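Local atomic coordinates of DUF4783 domain-containing protein (Bacteroides fragilis, PDB entry 4OUQ), a protein that is of unknown function but belongs to the DUF4783 family, whose members are placed among the NTF2-like proteins. Residues 22-25 with 26-30. Sequence-based numbering, arbitrary orientation. Where two conformers were deposited one is given.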
ATOM      1  N   ARG A  22       4.370  -0.587 -10.209  1.00 25.35           N
ATOM      2  CA  ARG A  22       4.818  -1.876 -10.731  0.50 28.73           C
ATOM      3  C   ARG A  22       4.499  -3.045  -9.792  1.00 23.77           C
ATOM      4  O   ARG A  22       4.600  -4.191 -10.200  1.00 26.77           O
ATOM      5  CB  ARG A  22       6.330  -1.890 -11.064  0.50 32.67           C
ATOM      6  CG  ARG A  22       7.257  -1.812  -9.847  0.50 30.09           C
ATOM      7  CD  ARG A  22       8.738  -1.945 -10.245  0.50 31.25           C
ATOM      8  NE  ARG A  22       9.220  -0.760 -10.952  0.50 32.61           N
ATOM      9  CZ  ARG A  22       9.394   0.430 -10.390  0.50 32.63           C
ATOM     10  NH1 ARG A  22       9.082   0.641  -9.100  0.50 26.56           N
ATOM     11  NH2 ARG A  22       9.816   1.423 -11.123  0.50 37.53           N
ATOM     12  N   TYR A  23       4.108  -2.744  -8.555  1.00 19.55           N
ATOM     13  CA  TYR A  23       3.779  -3.772  -7.585  1.00 19.74           C
ATOM     14  C   TYR A  23       2.265  -3.947  -7.403  1.00 19.27           C
ATOM     15  O   TYR A  23       1.851  -4.746  -6.606  1.00 19.33           O
ATOM     16  CB  TYR A  23       4.438  -3.461  -6.228  1.00 15.15           C
ATOM     17  CG  TYR A  23       5.928  -3.342  -6.340  1.00 15.99           C
ATOM     18  CD1 TYR A  23       6.697  -4.453  -6.411  1.00 19.35           C
ATOM     19  CD2 TYR A  23       6.552  -2.123  -6.202  1.00 17.62           C
ATOM     20  CE1 TYR A  23       8.058  -4.364  -6.569  1.00 21.23           C
ATOM     21  CE2 TYR A  23       7.920  -2.005  -6.312  1.00 20.68           C
ATOM     22  CZ  TYR A  23       8.666  -3.129  -6.459  1.00 22.47           C
ATOM     23  OH  TYR A  23      10.025  -3.058  -6.548  1.00 29.21           O
ATOM     24  N   LEU A  24       1.463  -3.112  -8.102  1.00 18.86           N
ATOM     25  CA  LEU A  24      -0.011  -3.236  -8.009  1.00 17.36           C
ATOM     26  C   LEU A  24      -0.527  -4.303  -8.924  1.00 18.60           C
ATOM     27  O   LEU A  24      -0.103  -4.415 -10.090  1.00 20.40           O
ATOM     28  CB  LEU A  24      -0.691  -1.902  -8.318  1.00 16.89           C
ATOM     29  CG  LEU A  24      -0.355  -0.762  -7.375  1.00 15.14           C
ATOM     30  CD1 LEU A  24      -0.835   0.588  -7.851  1.00 17.40           C
ATOM     31  CD2 LEU A  24      -0.918  -1.027  -5.998  1.00 15.69           C
ATOM     32  N   GLY A  25      -1.410  -5.161  -8.397  1.00 18.67           N
ATOM     33  CA  GLY A  25      -2.107  -6.089  -9.176  1.00 20.58           C
ATOM     34  C   GLY A  25      -3.098  -5.420 -10.117  1.00 21.10           C
ATOM     35  O   GLY A  25      -3.355  -4.235 -10.032  1.00 21.22           O
ATOM     36  N   GLU A  26      -3.696  -6.214 -10.981  1.00 22.87           N
ATOM     37  CA  GLU A  26      -4.591  -5.655 -11.977  1.00 26.10           C
ATOM     38  C   GLU A  26      -5.931  -5.210 -11.365  1.00 25.71           C
ATOM     39  O   GLU A  26      -6.600  -4.337 -11.913  1.00 27.03           O
ATOM     40  CB  GLU A  26      -4.744  -6.586 -13.163  1.00 31.22           C
ATOM     41  CG  GLU A  26      -3.472  -6.605 -14.035  1.00 35.09           C
ATOM     42  CD  GLU A  26      -3.185  -5.245 -14.677  1.00 41.82           C
ATOM     43  OE1 GLU A  26      -4.001  -4.795 -15.466  1.00 52.50           O
ATOM     44  OE2 GLU A  26      -2.160  -4.631 -14.392  1.00 42.46           O
ATOM     45  N   LYS A  27      -6.282  -5.786 -10.206  1.00 23.88           N
ATOM     46  CA  LYS A  27      -7.432  -5.353  -9.418  1.00 22.20           C
ATOM     47  C   LYS A  27      -7.012  -5.192  -7.960  1.00 22.08           C
ATOM     48  O   LYS A  27      -6.397  -6.118  -7.350  1.00 22.26           O
ATOM     49  CB  LYS A  27      -8.563  -6.383  -9.491  1.00 26.20           C
ATOM     50  CG  LYS A  27      -9.836  -5.925  -8.798  1.00 29.22           C
ATOM     51  CD  LYS A  27     -10.919  -6.986  -8.916  1.00 36.52           C
ATOM     52  CE  LYS A  27     -12.266  -6.420  -8.531  1.00 41.59           C
ATOM     53  NZ  LYS A  27     -13.336  -7.431  -8.616  1.00 43.41           N
ATOM     54  N   VAL A  28      -7.318  -4.022  -7.402  1.00 19.69           N
ATOM     55  CA  VAL A  28      -6.926  -3.677  -6.077  1.00 18.77           C
ATOM     56  C   VAL A  28      -8.115  -3.202  -5.276  1.00 22.42           C
ATOM     57  O   VAL A  28      -8.877  -2.297  -5.732  1.00 21.81           O
ATOM     58  CB  VAL A  28      -5.857  -2.543  -6.093  1.00 18.22           C
ATOM     59  CG1 VAL A  28      -5.370  -2.223  -4.662  1.00 16.34           C
ATOM     60  CG2 VAL A  28      -4.690  -2.960  -6.983  1.00 17.70           C
ATOM     61  N   ASN A  29      -8.277  -3.798  -4.092  1.00 20.91           N
ATOM     62  CA  ASN A  29      -9.284  -3.375  -3.095  1.00 22.58           C
ATOM     63  C   ASN A  29      -8.676  -2.324  -2.142  1.00 20.85           C
ATOM     64  O   ASN A  29      -7.759  -2.616  -1.401  1.00 20.36           O
ATOM     65  CB  ASN A  29      -9.768  -4.591  -2.278  1.00 26.26           C
ATOM     66  CG  ASN A  29     -10.790  -4.207  -1.213  1.00 33.78           C
ATOM     67  OD1 ASN A  29     -11.502  -3.225  -1.361  1.00 34.57           O
ATOM     68  ND2 ASN A  29     -10.841  -4.977  -0.122  1.00 40.61           N
ATOM     69  N   LEU A  30      -9.110  -1.085  -2.264  1.00 19.93           N
ATOM     70  CA  LEU A  30      -8.618  -0.033  -1.388  1.00 16.96           C
ATOM     71  C   LEU A  30      -9.651   0.204  -0.279  1.00 18.95           C
ATOM     72  O   LEU A  30     -10.849   0.393  -0.549  1.00 22.77           O
ATOM     73  CB  LEU A  30      -8.371   1.277  -2.155  1.00 20.61           C
ATOM     74  CG  LEU A  30      -7.386   1.270  -3.332  1.00 19.58           C
ATOM     75  CD1 LEU A  30      -7.406   2.648  -4.022  1.00 25.89           C
ATOM     76  CD2 LEU A  30      -6.013   0.939  -2.821  1.00 16.61           C
TER
HETATM   77  O   HOH W   1      -0.527  -5.671 -12.493  1.00 29.29           O
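V28 meets the corner of the chain with one methyl. Its CG2 lies 3.6 Å from the carbonyl oxygen G25 O and 4.3 Å from L24 CB, so a single branch touches both the glycine backbone and the root of the leucine side chain. The first torsion sets this up: CG1 stands anti to the backbone N (chi1 -177°), which puts CG2 beside that nitrogen and directs it back at 24-25. L24 approaches with its CB, and its side chain also touches I100 of strand 97-107. Both L24 and V28 pack on helix 41-54, L24 on R41 and E45, V28 on A44.

On the solvent side E26 folds back along the chain. The bend at chi2 (-64°) curls the carboxylate toward the preceding strand instead of extending it. There a water donates two hydrogen bonds, one to L24 O and one to E26 OE2, each 2.7 Å long, and so clips the acid to the backbone two residues earlier. The same OE2 has a weak, long ion pair with R41. No direct hydrogen bond joins 22-25 to 26-30; G25 O lies 3.3 Å from K27 N, but the geometry does not make a hydrogen bond. Between the two segments, V28 CG2 packs loosely on L24 CB on the inner side and the water bridges the outer side.

Backbone bonds fix the two arms, Y23 and G25 to I100 and V28 to V39, before N29 pairs with N101 and I103. The chain thus turns a corner at E26 and K27, passing from helix 17-21 and the short strand 24-25 into strand 28-32 of the curved mixed sheet that, with its packed helices, is consistent with an NTF2-like alpha+beta fold.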